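Side-chain contacts in spindle assembly abnormal protein 6 (Caenorhabditis elegans, PDB 4G79), which forms the central scaffold of the centriole, its globular N-terminal domain linking coiled-coil homodimers into the ring that underlies ninefold symmetry: residues I107-D112 against C118-F123; F55-S60 against I136-V141; Q12-S17 against Q98-K103; L38-Q43 against K94-H99. All blocks are in the same frame, centred on the assembly; numbering follows the deposited sequence.

All four contacts belong to the globular N-terminal domain. Interactions 1 and 2 lie within its beta sandwich, interactions 3 and 4 where helix 92-102 lies against the strands. Interaction 1 is a hairpin pairing, hydrogen-bonded along the backbone, with one apolar and one mixed face. Interaction 2 is purely apolar and joins two strands across the interior; the hairpin touches it, since C118 and F120 also meet I57 and L138. Interactions 3 and 4 use successive turns of one helix, yet differ in depth: I40 is buried against I96 and I97, whereas the 12-17 contact runs out to Q12 and L101 at the surface. Neither is bridged by a hydrogen bond.

Interaction 1 of 4, residues I107-D112 against C118-F123; sequences INIILD and CSFELF
I107 and F120 meet on the apolar face of an antiparallel hairpin, diagonally to the strand pairing. Two hydrogen-bonded pairs, N108 with E121 and I110 with S119, hold the backbones; N108 O receives E121 N at 2.8 Å, I110 O receives S119 N at 2.9 Å, and N108 N-H points to E121 O at 161°. On the buried face, I107 CG1 sits beside the backbone N (chi1 -67°), 3.8 Å from L122 CD1, and CG2, anti to that N, reaches the ring: I107 CG2 to F120 CE2 is 3.6 Å. I109 CG2 rests 3.7 Å from C118 CB. An alanine in place of I107 is likely to open a gap beside the F120 ring and cost L122 CD1 a contact. The other face is mixed: N108 ND2 approaches F123 CE1 at 3.6 Å, its amide turned 59° from the ring, and I110 CD1 lies 3.4 Å from E121 OE1. Strand 7-21 bonds to the other edge of 106-111, strand 132-140 flanks 117-123, and I57 of strand 51-58 packs over I109, C118 and F120.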
loop_
_atom_site.group_PDB
_atom_site.type_symbol
_atom_site.label_atom_id
_atom_site.label_comp_id
_atom_site.label_asym_id
_atom_site.label_seq_id
_atom_site.Cartn_x
_atom_site.Cartn_y
_atom_site.Cartn_z
ATOM N N ILE A 107 -9.566 2.830 -10.600
ATOM C CA ILE A 107 -10.577 2.223 -9.737
ATOM C C ILE A 107 -10.842 0.790 -10.152
ATOM O O ILE A 107 -11.096 0.511 -11.340
ATOM C CB ILE A 107 -11.896 3.061 -9.740
ATOM C CG1 ILE A 107 -11.698 4.448 -9.064
ATOM C CG2 ILE A 107 -13.060 2.306 -9.029
ATOM C CD1 ILE A 107 -12.816 5.410 -9.391
ATOM N N ASN A 108 -10.870 -0.114 -9.177
ATOM C CA ASN A 108 -11.337 -1.488 -9.425
ATOM C C ASN A 108 -12.577 -1.713 -8.629
ATOM O O ASN A 108 -12.628 -1.335 -7.449
ATOM C CB ASN A 108 -10.344 -2.588 -9.035
ATOM C CG ASN A 108 -9.133 -2.752 -9.891
ATOM O OD1 ASN A 108 -9.035 -2.217 -10.992
ATOM N ND2 ASN A 108 -8.172 -3.498 -9.370
ATOM N N ILE A 109 -13.566 -2.351 -9.247
ATOM C CA ILE A 109 -14.801 -2.743 -8.559
ATOM C C ILE A 109 -14.895 -4.255 -8.733
ATOM O O ILE A 109 -14.845 -4.750 -9.866
ATOM C CB ILE A 109 -16.053 -1.977 -9.073
ATOM C CG1 ILE A 109 -15.940 -0.457 -8.789
ATOM C CG2 ILE A 109 -17.336 -2.552 -8.461
ATOM C CD1 ILE A 109 -16.704 0.393 -9.820
ATOM N N ILE A 110 -14.887 -4.986 -7.622
ATOM C CA ILE A 110 -14.947 -6.437 -7.671
ATOM C C ILE A 110 -16.351 -6.779 -7.236
ATOM O O ILE A 110 -16.708 -6.558 -6.085
ATOM C CB ILE A 110 -13.837 -7.105 -6.821
ATOM C CG1 ILE A 110 -12.428 -6.655 -7.283
ATOM C CG2 ILE A 110 -13.954 -8.626 -6.826
ATOM C CD1 ILE A 110 -11.726 -5.966 -6.280
ATOM N N LEU A 111 -17.160 -7.226 -8.200
ATOM C CA LEU A 111 -18.565 -7.537 -8.041
ATOM C C LEU A 111 -18.786 -8.942 -7.540
ATOM O O LEU A 111 -18.271 -9.901 -8.116
ATOM C CB LEU A 111 -19.261 -7.348 -9.405
ATOM C CG LEU A 111 -20.773 -7.231 -9.421
ATOM C CD1 LEU A 111 -21.224 -6.024 -8.661
ATOM C CD2 LEU A 111 -21.277 -7.136 -10.844
ATOM N N ASP A 112 -19.625 -9.067 -6.499
ATOM C CA ASP A 112 -20.053 -10.358 -5.956
ATOM C C ASP A 112 -20.895 -11.079 -7.023
ATOM O O ASP A 112 -21.583 -10.410 -7.803
ATOM C CB ASP A 112 -20.856 -10.127 -4.661
ATOM C CG ASP A 112 -21.554 -11.354 -4.119
ATOM O OD1 ASP A 112 -20.866 -12.373 -3.890
ATOM O OD2 ASP A 112 -22.788 -11.296 -3.929
ATOM N N CYS A 118 -20.010 -5.177 -3.604
ATOM C CA CYS A 118 -18.827 -5.013 -4.399
ATOM C C CYS A 118 -17.767 -4.393 -3.525
ATOM O O CYS A 118 -18.082 -3.762 -2.517
ATOM C CB CYS A 118 -19.103 -4.165 -5.635
ATOM S SG CYS A 118 -19.384 -2.417 -5.280
ATOM N N SER A 119 -16.513 -4.573 -3.914
ATOM C CA SER A 119 -15.395 -3.931 -3.255
ATOM C C SER A 119 -14.971 -2.815 -4.166
ATOM O O SER A 119 -14.776 -3.050 -5.349
ATOM C CB SER A 119 -14.270 -4.928 -3.006
ATOM O OG SER A 119 -13.119 -4.280 -2.491
ATOM N N PHE A 120 -14.966 -1.583 -3.665
ATOM C CA PHE A 120 -14.536 -0.423 -4.415
ATOM C C PHE A 120 -13.075 -0.206 -3.991
ATOM O O PHE A 120 -12.814 -0.015 -2.798
ATOM C CB PHE A 120 -15.442 0.792 -4.087
ATOM C CG PHE A 120 -14.993 2.115 -4.673
ATOM C CD1 PHE A 120 -14.089 2.922 -3.997
ATOM C CD2 PHE A 120 -15.481 2.553 -5.904
ATOM C CE1 PHE A 120 -13.681 4.150 -4.539
ATOM C CE2 PHE A 120 -15.098 3.788 -6.425
ATOM C CZ PHE A 120 -14.189 4.568 -5.749
ATOM N N GLU A 121 -12.156 -0.224 -4.933
ATOM C CA GLU A 121 -10.734 -0.061 -4.633
ATOM C C GLU A 121 -10.178 1.107 -5.389
ATOM O O GLU A 121 -10.353 1.175 -6.602
ATOM C CB GLU A 121 -9.969 -1.332 -5.018
ATOM C CG GLU A 121 -10.494 -2.627 -4.410
ATOM C CD GLU A 121 -9.543 -3.803 -4.540
ATOM O OE1 GLU A 121 -9.015 -4.034 -5.653
ATOM O OE2 GLU A 121 -9.338 -4.510 -3.528
ATOM N N LEU A 122 -9.551 2.046 -4.675
ATOM C CA LEU A 122 -8.942 3.229 -5.278
ATOM C C LEU A 122 -7.423 3.077 -5.258
ATOM O O LEU A 122 -6.877 2.748 -4.214
ATOM C CB LEU A 122 -9.384 4.506 -4.519
ATOM C CG LEU A 122 -8.870 5.832 -5.105
ATOM C CD1 LEU A 122 -9.328 6.008 -6.553
ATOM C CD2 LEU A 122 -9.376 6.986 -4.270
ATOM N N PHE A 123 -6.747 3.364 -6.392
ATOM C CA PHE A 123 -5.291 3.238 -6.513
ATOM C C PHE A 123 -4.691 4.458 -7.053
ATOM O O PHE A 123 -5.371 5.210 -7.728
ATOM C CB PHE A 123 -4.900 2.084 -7.471
ATOM C CG PHE A 123 -5.373 0.707 -7.080
ATOM C CD1 PHE A 123 -6.671 0.286 -7.379
ATOM C CD2 PHE A 123 -4.507 -0.196 -6.471
ATOM C CE1 PHE A 123 -7.096 -1.000 -7.051
ATOM C CE2 PHE A 123 -4.940 -1.480 -6.126
ATOM C CZ PHE A 123 -6.226 -1.877 -6.435
#

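Interaction 2 of 4, residues F55-S60 against I136-V141; sequences FEISRS and IKLHAV
Across the interior of the beta sandwich of this N-terminal domain, I57 and L138 bring together strands 51-58 and 132-140. Their short segments pass 8.2 Å apart at -61°, too far for backbone pairing, so side chains alone make the contact. L138 is the hub, and its two methyls part company. L138 CD1 lies 3.8 Å from I57 CG1 and also touches CG2 and CD1 of that residue; the two side chains stand at about a right angle, so that one methyl meets both branches of the isoleucine. This follows from the I57 rotamer, in which CG1 takes the place between the backbone N and the carbonyl carbon (chi1 65°) and CG2 stands beside the N. L138 CD2 turns to F55, two residues before I57, and lies 4.1 Å from F55 CB. Further along, the F55 ring receives a looser touch, F55 CD1 being 4.4 Å from I136 CD1. L38 and I40 of the adjoining strand 29-44 pack against I57 and F55 respectively. With four buried hydrocarbon side chains and no hydrogen bond between the segments, the contact rests on shape and the exclusion of water, without the directional restraint of polar groups.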
loop_
_atom_site.group_PDB
_atom_site.type_symbol
_atom_site.label_atom_id
_atom_site.label_comp_id
_atom_site.label_asym_id
_atom_site.label_seq_id
_atom_site.Cartn_x
_atom_site.Cartn_y
_atom_site.Cartn_z
ATOM N N PHE A 55 -20.808 6.693 0.421
ATOM C CA PHE A 55 -20.225 6.407 -0.901
ATOM C C PHE A 55 -21.248 5.667 -1.689
ATOM O O PHE A 55 -21.850 4.736 -1.151
ATOM C CB PHE A 55 -18.930 5.582 -0.788
ATOM C CG PHE A 55 -17.775 6.360 -0.229
ATOM C CD1 PHE A 55 -17.634 6.538 1.143
ATOM C CD2 PHE A 55 -16.808 6.902 -1.074
ATOM C CE1 PHE A 55 -16.554 7.264 1.657
ATOM C CE2 PHE A 55 -15.731 7.622 -0.552
ATOM C CZ PHE A 55 -15.627 7.812 0.805
ATOM N N GLU A 56 -21.515 6.095 -2.926
ATOM C CA GLU A 56 -22.557 5.448 -3.737
ATOM C C GLU A 56 -22.072 5.246 -5.130
ATOM O O GLU A 56 -21.511 6.170 -5.737
ATOM C CB GLU A 56 -23.861 6.265 -3.784
ATOM C CG GLU A 56 -24.602 6.453 -2.460
ATOM C CD GLU A 56 -25.738 7.454 -2.548
ATOM O OE1 GLU A 56 -25.478 8.663 -2.343
ATOM O OE2 GLU A 56 -26.879 7.039 -2.857
ATOM N N ILE A 57 -22.276 4.025 -5.656
ATOM C CA ILE A 57 -21.887 3.749 -7.042
ATOM C C ILE A 57 -23.108 3.223 -7.815
ATOM O O ILE A 57 -23.983 2.555 -7.254
ATOM C CB ILE A 57 -20.660 2.834 -7.217
ATOM C CG1 ILE A 57 -20.883 1.408 -6.699
ATOM C CG2 ILE A 57 -19.311 3.479 -6.749
ATOM C CD1 ILE A 57 -19.818 0.445 -7.218
ATOM N N SER A 58 -23.177 3.584 -9.089
ATOM C CA SER A 58 -24.224 3.138 -10.013
ATOM C C SER A 58 -23.679 3.153 -11.410
ATOM O O SER A 58 -22.630 3.750 -11.662
ATOM C CB SER A 58 -25.467 4.025 -9.923
ATOM O OG SER A 58 -25.159 5.378 -10.221
ATOM N N ARG A 59 -24.375 2.477 -12.340
ATOM C CA ARG A 59 -24.007 2.495 -13.760
ATOM C C ARG A 59 -25.260 2.176 -14.567
ATOM O O ARG A 59 -26.110 1.381 -14.122
ATOM C CB ARG A 59 -22.817 1.589 -14.103
ATOM C CG ARG A 59 -23.140 0.112 -14.154
ATOM C CD ARG A 59 -21.876 -0.670 -14.422
ATOM N NE ARG A 59 -22.173 -2.086 -14.591
ATOM C CZ ARG A 59 -21.663 -2.838 -15.550
ATOM N NH1 ARG A 59 -20.816 -2.316 -16.435
ATOM N NH2 ARG A 59 -21.979 -4.123 -15.628
ATOM N N SER A 60 -25.386 2.808 -15.754
ATOM C CA SER A 60 -26.585 2.714 -16.574
ATOM C C SER A 60 -26.729 1.376 -17.277
ATOM O O SER A 60 -27.816 1.102 -17.814
ATOM C CB SER A 60 -26.640 3.849 -17.590
ATOM O OG SER A 60 -25.619 3.746 -18.565
ATOM N N ILE A 136 -13.205 -0.289 0.090
ATOM C CA ILE A 136 -14.371 -0.290 0.962
ATOM C C ILE A 136 -15.408 -1.215 0.362
ATOM O O ILE A 136 -15.572 -1.237 -0.852
ATOM C CB ILE A 136 -14.891 1.174 1.168
ATOM C CG1 ILE A 136 -15.994 1.251 2.254
ATOM C CG2 ILE A 136 -15.284 1.878 -0.150
ATOM C CD1 ILE A 136 -16.318 2.658 2.795
ATOM N N LYS A 137 -16.076 -1.999 1.206
ATOM C CA LYS A 137 -17.150 -2.879 0.778
ATOM C C LYS A 137 -18.449 -2.063 0.672
ATOM O O LYS A 137 -18.881 -1.450 1.651
ATOM C CB LYS A 137 -17.299 -4.041 1.775
ATOM C CG LYS A 137 -18.295 -5.116 1.352
ATOM C CD LYS A 137 -18.290 -6.274 2.324
ATOM C CE LYS A 137 -19.272 -7.354 1.940
ATOM N NZ LYS A 137 -19.100 -8.576 2.773
ATOM N N LEU A 138 -19.052 -2.039 -0.533
ATOM C CA LEU A 138 -20.317 -1.323 -0.762
ATOM C C LEU A 138 -21.411 -2.353 -0.859
ATOM O O LEU A 138 -21.249 -3.356 -1.538
ATOM C CB LEU A 138 -20.261 -0.415 -2.008
ATOM C CG LEU A 138 -19.051 0.551 -2.095
ATOM C CD1 LEU A 138 -19.154 1.421 -3.343
ATOM C CD2 LEU A 138 -18.994 1.503 -0.888
ATOM N N HIS A 139 -22.507 -2.123 -0.170
ATOM C CA HIS A 139 -23.616 -3.079 -0.127
ATOM C C HIS A 139 -24.715 -2.719 -1.119
ATOM O O HIS A 139 -24.956 -1.532 -1.362
ATOM C CB HIS A 139 -24.192 -3.123 1.303
ATOM C CG HIS A 139 -23.155 -3.464 2.324
ATOM N ND1 HIS A 139 -22.799 -4.778 2.576
ATOM C CD2 HIS A 139 -22.380 -2.647 3.080
ATOM C CE1 HIS A 139 -21.846 -4.721 3.496
ATOM N NE2 HIS A 139 -21.570 -3.460 3.841
ATOM N N ALA A 140 -25.411 -3.744 -1.657
ATOM C CA ALA A 140 -26.512 -3.536 -2.604
ATOM C C ALA A 140 -27.632 -2.723 -1.951
ATOM O O ALA A 140 -27.973 -2.957 -0.787
ATOM C CB ALA A 140 -27.041 -4.872 -3.103
ATOM N N VAL A 141 -28.138 -1.721 -2.683
ATOM C CA VAL A 141 -29.171 -0.785 -2.223
ATOM C C VAL A 141 -30.558 -1.399 -2.429
ATOM O O VAL A 141 -30.750 -2.174 -3.358
ATOM C CB VAL A 141 -29.023 0.591 -2.928
ATOM C CG1 VAL A 141 -30.206 1.522 -2.633
ATOM C CG2 VAL A 141 -27.701 1.262 -2.543
#

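Interaction 3 of 4, residues Q12-S17 against Q98-K103; sequences QTLIAS and QHLLCK
L14 and L100 face each other between strand 7-21 and helix 92-102, with Q12 and L101 forming a second, more exposed pair beside them. Both leucines of the inner pair have CD1 as the extended branch, yet they use different methyls: L14 reaches out with CD1, whereas L100 answers with CD2, and L14 CD1 to L100 CD2 is 4.3 Å. L100 CD1 meets L38 CD2 and I40 CD1 of strand 29-44, while CD2 is the methyl nearest L14. L14 CD1 also touches I107 CD1 of the adjoining strand 106-111.

Q12 is folded rather than stretched. Its CG lies beside the backbone N (chi1 -56°), and a sharp bend at chi2 (-79°) brings the amide to the L101 methyl, the two side chains crossing at about a right angle. The nearest approach is Q12 NE2 to L101 CD2, 4.2 Å, an amide resting loosely on a methyl. The helix is ending here: H99 O accepts both K103 N at 2.8 Å and C102 N at 3.2 Å. F10, earlier on the strand, touches L100 and L101. A helical pair, 73-83 and 92-102, inserted between the fourth and fifth strands and applied to a beta sandwich is the arrangement of the XRCC4-like head domain, to whose clan this family belongs.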
loop_
_atom_site.group_PDB
_atom_site.type_symbol
_atom_site.label_atom_id
_atom_site.label_comp_id
_atom_site.label_asym_id
_atom_site.label_seq_id
_atom_site.Cartn_x
_atom_site.Cartn_y
_atom_site.Cartn_z
ATOM N N GLN A 12 -19.417 12.378 -9.963
ATOM C CA GLN A 12 -18.810 12.298 -11.287
ATOM C C GLN A 12 -18.924 10.926 -11.879
ATOM O O GLN A 12 -18.914 9.940 -11.153
ATOM C CB GLN A 12 -17.308 12.645 -11.216
ATOM C CG GLN A 12 -16.957 14.010 -10.610
ATOM C CD GLN A 12 -17.154 15.162 -11.548
ATOM O OE1 GLN A 12 -17.190 15.005 -12.776
ATOM N NE2 GLN A 12 -17.251 16.356 -10.979
ATOM N N THR A 13 -18.947 10.862 -13.217
ATOM C CA THR A 13 -18.853 9.627 -13.953
ATOM C C THR A 13 -17.362 9.374 -14.137
ATOM O O THR A 13 -16.631 10.254 -14.608
ATOM C CB THR A 13 -19.626 9.704 -15.275
ATOM O OG1 THR A 13 -21.015 9.885 -14.978
ATOM C CG2 THR A 13 -19.430 8.455 -16.109
ATOM N N LEU A 14 -16.905 8.195 -13.739
ATOM C CA LEU A 14 -15.507 7.835 -13.843
ATOM C C LEU A 14 -15.371 6.532 -14.583
ATOM O O LEU A 14 -16.345 5.781 -14.646
ATOM C CB LEU A 14 -14.910 7.672 -12.423
ATOM C CG LEU A 14 -14.951 8.895 -11.474
ATOM C CD1 LEU A 14 -14.621 8.488 -10.045
ATOM C CD2 LEU A 14 -14.024 10.010 -11.967
ATOM N N ILE A 15 -14.161 6.237 -15.096
ATOM C CA ILE A 15 -13.870 4.963 -15.744
ATOM C C ILE A 15 -13.336 4.044 -14.674
ATOM O O ILE A 15 -12.421 4.425 -13.958
ATOM C CB ILE A 15 -12.869 5.082 -16.954
ATOM C CG1 ILE A 15 -13.261 6.151 -18.015
ATOM C CG2 ILE A 15 -12.551 3.726 -17.586
ATOM C CD1 ILE A 15 -14.658 6.243 -18.458
ATOM N N ALA A 16 -13.878 2.840 -14.563
ATOM C CA ALA A 16 -13.428 1.829 -13.611
ATOM C C ALA A 16 -13.182 0.490 -14.271
ATOM O O ALA A 16 -13.772 0.197 -15.319
ATOM C CB ALA A 16 -14.467 1.652 -12.524
ATOM N N SER A 17 -12.368 -0.362 -13.635
ATOM C CA SER A 17 -12.227 -1.729 -14.126
ATOM C C SER A 17 -13.203 -2.567 -13.321
ATOM O O SER A 17 -13.153 -2.561 -12.092
ATOM C CB SER A 17 -10.798 -2.251 -13.988
ATOM O OG SER A 17 -9.934 -1.646 -14.940
ATOM N N GLN A 98 -9.874 15.698 -3.890
ATOM C CA GLN A 98 -8.776 16.394 -4.571
ATOM C C GLN A 98 -7.999 15.384 -5.422
ATOM O O GLN A 98 -7.717 15.662 -6.581
ATOM C CB GLN A 98 -7.857 17.112 -3.568
ATOM C CG GLN A 98 -6.974 18.175 -4.225
ATOM C CD GLN A 98 -5.819 18.627 -3.370
ATOM O OE1 GLN A 98 -5.944 18.847 -2.160
ATOM N NE2 GLN A 98 -4.675 18.837 -4.002
ATOM N N HIS A 99 -7.723 14.173 -4.876
ATOM C CA HIS A 99 -7.022 13.116 -5.620
ATOM C C HIS A 99 -7.804 12.720 -6.883
ATOM O O HIS A 99 -7.223 12.674 -7.964
ATOM C CB HIS A 99 -6.777 11.872 -4.728
ATOM C CG HIS A 99 -6.139 10.752 -5.488
ATOM N ND1 HIS A 99 -4.762 10.619 -5.545
ATOM C CD2 HIS A 99 -6.709 9.796 -6.262
ATOM C CE1 HIS A 99 -4.533 9.591 -6.343
ATOM N NE2 HIS A 99 -5.677 9.055 -6.796
ATOM N N LEU A 100 -9.121 12.432 -6.748
ATOM C CA LEU A 100 -10.004 12.003 -7.841
ATOM C C LEU A 100 -10.117 13.023 -8.954
ATOM O O LEU A 100 -10.372 12.643 -10.099
ATOM C CB LEU A 100 -11.420 11.693 -7.339
ATOM C CG LEU A 100 -11.589 10.469 -6.467
ATOM C CD1 LEU A 100 -12.948 10.485 -5.806
ATOM C CD2 LEU A 100 -11.374 9.151 -7.274
ATOM N N LEU A 101 -9.984 14.311 -8.624
ATOM C CA LEU A 101 -10.109 15.354 -9.629
ATOM C C LEU A 101 -8.756 15.790 -10.182
ATOM O O LEU A 101 -8.718 16.373 -11.270
ATOM C CB LEU A 101 -10.859 16.574 -9.059
ATOM C CG LEU A 101 -12.324 16.343 -8.647
ATOM C CD1 LEU A 101 -12.844 17.501 -7.823
ATOM C CD2 LEU A 101 -13.217 16.118 -9.862
ATOM N N CYS A 102 -7.656 15.491 -9.467
ATOM C CA CYS A 102 -6.314 15.944 -9.844
ATOM C C CYS A 102 -5.416 14.861 -10.441
ATOM O O CYS A 102 -4.404 15.222 -11.055
ATOM C CB CYS A 102 -5.628 16.570 -8.635
ATOM S SG CYS A 102 -6.539 17.953 -7.892
ATOM N N LYS A 103 -5.560 13.616 -9.961
ATOM C CA LYS A 103 -4.626 12.542 -10.300
ATOM C C LYS A 103 -5.236 11.501 -11.200
ATOM O O LYS A 103 -6.422 11.186 -11.084
ATOM C CB LYS A 103 -4.089 11.865 -9.026
ATOM C CG LYS A 103 -3.511 12.812 -7.972
ATOM C CD LYS A 103 -2.085 13.236 -8.283
ATOM C CE LYS A 103 -1.479 14.027 -7.155
ATOM N NZ LYS A 103 -0.045 14.327 -7.410
#

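Interaction 4 of 4, residues L38-Q43 against K94-H99; sequences LKISEQ and KVIIQH
I40 reaches from strand 29-44 to helix 92-102, where I96 and I97 receive it. Traced outward, its CB bonds to two branches and stays short of the helix. CG2, placed beside the carbonyl carbon, makes no close contact with the 94-99 segment. CG1 lies beside the backbone N (chi1 -53°) and touches the F55 ring of the neighbouring strand at its CD2. From there the chain extends (chi2 165°), and I40 CD1 does the touching, 4.0 Å from I97 CG1. The distance from I40 CD1 to I96 CG2 is 4.3 Å, although I96 was modelled in two conformers and this value holds for one of them. In this conformer the same methyl of I40 meets two successive helix residues.

I40 and I97 point in opposite directions and slide past each other: the strand residue projects toward the helix, while the end of the I97 side chain comes back to the strand. All three residues are isoleucines, no hydrogen bond crosses, and I40 and I96 are buried. Around them, L9 of strand 7-21 packs on I97, and I133 and F134 of strand 132-140 back I96. I128 of the second subunit packs on V95, I96 and H99, so the helix touches both the sheet and the neighbouring chain, consistent with this domain's part in linking dimers.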
loop_
_atom_site.group_PDB
_atom_site.type_symbol
_atom_site.label_atom_id
_atom_site.label_comp_id
_atom_site.label_asym_id
_atom_site.label_seq_id
_atom_site.Cartn_x
_atom_site.Cartn_y
_atom_site.Cartn_z
ATOM N N LEU A 38 -19.933 7.826 -9.396
ATOM C CA LEU A 38 -19.541 7.807 -7.992
ATOM C C LEU A 38 -20.031 9.070 -7.339
ATOM O O LEU A 38 -19.775 10.168 -7.835
ATOM C CB LEU A 38 -18.013 7.691 -7.834
ATOM C CG LEU A 38 -17.458 7.899 -6.374
ATOM C CD1 LEU A 38 -17.993 6.818 -5.415
ATOM C CD2 LEU A 38 -15.943 7.923 -6.360
ATOM N N LYS A 39 -20.736 8.910 -6.232
ATOM C CA LYS A 39 -21.218 10.031 -5.417
ATOM C C LYS A 39 -20.659 9.902 -4.033
ATOM O O LYS A 39 -20.718 8.815 -3.441
ATOM C CB LYS A 39 -22.754 10.074 -5.337
ATOM C CG LYS A 39 -23.459 10.168 -6.677
ATOM C CD LYS A 39 -24.993 10.186 -6.451
ATOM C CE LYS A 39 -25.784 10.326 -7.723
ATOM N NZ LYS A 39 -27.252 10.213 -7.470
ATOM N N ILE A 40 -20.165 11.022 -3.496
ATOM C CA ILE A 40 -19.673 11.098 -2.108
ATOM C C ILE A 40 -20.443 12.221 -1.468
ATOM O O ILE A 40 -20.577 13.298 -2.062
ATOM C CB ILE A 40 -18.140 11.283 -1.967
ATOM C CG1 ILE A 40 -17.357 10.202 -2.776
ATOM C CG2 ILE A 40 -17.716 11.270 -0.472
ATOM C CD1 ILE A 40 -15.739 10.597 -2.986
ATOM N N SER A 41 -21.008 11.949 -0.296
ATOM C CA SER A 41 -21.762 12.964 0.447
ATOM C C SER A 41 -21.522 12.834 1.927
ATOM O O SER A 41 -20.964 11.835 2.373
ATOM C CB SER A 41 -23.252 12.798 0.129
ATOM O OG SER A 41 -23.721 11.512 0.498
ATOM N N GLU A 42 -21.868 13.882 2.701
ATOM C CA GLU A 42 -21.829 13.827 4.145
ATOM C C GLU A 42 -23.257 13.976 4.623
ATOM O O GLU A 42 -24.071 14.654 3.972
ATOM C CB GLU A 42 -20.888 14.861 4.799
ATOM C CG GLU A 42 -21.365 16.292 4.721
ATOM C CD GLU A 42 -20.411 17.259 5.376
ATOM O OE1 GLU A 42 -19.493 17.726 4.671
ATOM O OE2 GLU A 42 -20.595 17.580 6.574
ATOM N N GLN A 43 -23.584 13.290 5.712
ATOM C CA GLN A 43 -24.935 13.337 6.267
ATOM C C GLN A 43 -24.920 13.076 7.738
ATOM O O GLN A 43 -23.951 12.569 8.285
ATOM C CB GLN A 43 -25.878 12.322 5.563
ATOM C CG GLN A 43 -25.490 10.846 5.797
ATOM C CD GLN A 43 -26.272 9.893 4.927
ATOM O OE1 GLN A 43 -26.717 10.242 3.840
ATOM N NE2 GLN A 43 -26.399 8.650 5.357
ATOM N N LYS A 94 -12.023 15.462 1.609
ATOM C CA LYS A 94 -11.347 16.554 0.912
ATOM C C LYS A 94 -10.141 16.049 0.109
ATOM O O LYS A 94 -9.982 16.394 -1.052
ATOM C CB LYS A 94 -10.873 17.617 1.936
ATOM C CG LYS A 94 -11.956 18.097 2.914
ATOM C CD LYS A 94 -11.372 19.052 3.959
ATOM C CE LYS A 94 -12.434 19.626 4.862
ATOM N NZ LYS A 94 -11.840 20.483 5.923
ATOM N N VAL A 95 -9.276 15.272 0.751
ATOM C CA VAL A 95 -8.044 14.754 0.139
ATOM C C VAL A 95 -8.404 13.717 -0.933
ATOM O O VAL A 95 -7.809 13.723 -2.005
ATOM C CB VAL A 95 -7.077 14.208 1.239
ATOM C CG1 VAL A 95 -5.791 13.698 0.629
ATOM C CG2 VAL A 95 -6.734 15.309 2.259
ATOM N N ILE A 96 -9.409 12.855 -0.688
ATOM C CA ILE A 96 -9.830 11.867 -1.703
ATOM C C ILE A 96 -10.436 12.563 -2.913
ATOM O O ILE A 96 -10.148 12.185 -4.059
ATOM C CB ILE A 96 -10.805 10.789 -1.138
ATOM C CG1 ILE A 96 -10.075 9.875 -0.146
ATOM C CG2 ILE A 96 -11.540 9.962 -2.259
ATOM C CD1 ILE A 96 -8.816 9.085 -0.668
ATOM N N ILE A 97 -11.257 13.603 -2.683
ATOM C CA ILE A 97 -11.905 14.309 -3.797
ATOM C C ILE A 97 -10.829 15.054 -4.585
ATOM O O ILE A 97 -10.859 15.015 -5.811
ATOM C CB ILE A 97 -13.069 15.199 -3.287
ATOM C CG1 ILE A 97 -14.250 14.275 -2.921
ATOM C CG2 ILE A 97 -13.497 16.247 -4.318
ATOM C CD1 ILE A 97 -15.306 14.867 -1.961
ATOM N N GLN A 98 -9.874 15.698 -3.890
ATOM C CA GLN A 98 -8.776 16.394 -4.571
ATOM C C GLN A 98 -7.999 15.384 -5.422
ATOM O O GLN A 98 -7.717 15.662 -6.581
ATOM C CB GLN A 98 -7.857 17.112 -3.568
ATOM C CG GLN A 98 -6.974 18.175 -4.225
ATOM C CD GLN A 98 -5.819 18.627 -3.370
ATOM O OE1 GLN A 98 -5.944 18.847 -2.160
ATOM N NE2 GLN A 98 -4.675 18.837 -4.002
ATOM N N HIS A 99 -7.723 14.173 -4.876
ATOM C CA HIS A 99 -7.022 13.116 -5.620
ATOM C C HIS A 99 -7.804 12.720 -6.883
ATOM O O HIS A 99 -7.223 12.674 -7.964
ATOM C CB HIS A 99 -6.777 11.872 -4.728
ATOM C CG HIS A 99 -6.139 10.752 -5.488
ATOM N ND1 HIS A 99 -4.762 10.619 -5.545
ATOM C CD2 HIS A 99 -6.709 9.796 -6.262
ATOM C CE1 HIS A 99 -4.533 9.591 -6.343
ATOM N NE2 HIS A 99 -5.677 9.055 -6.796
#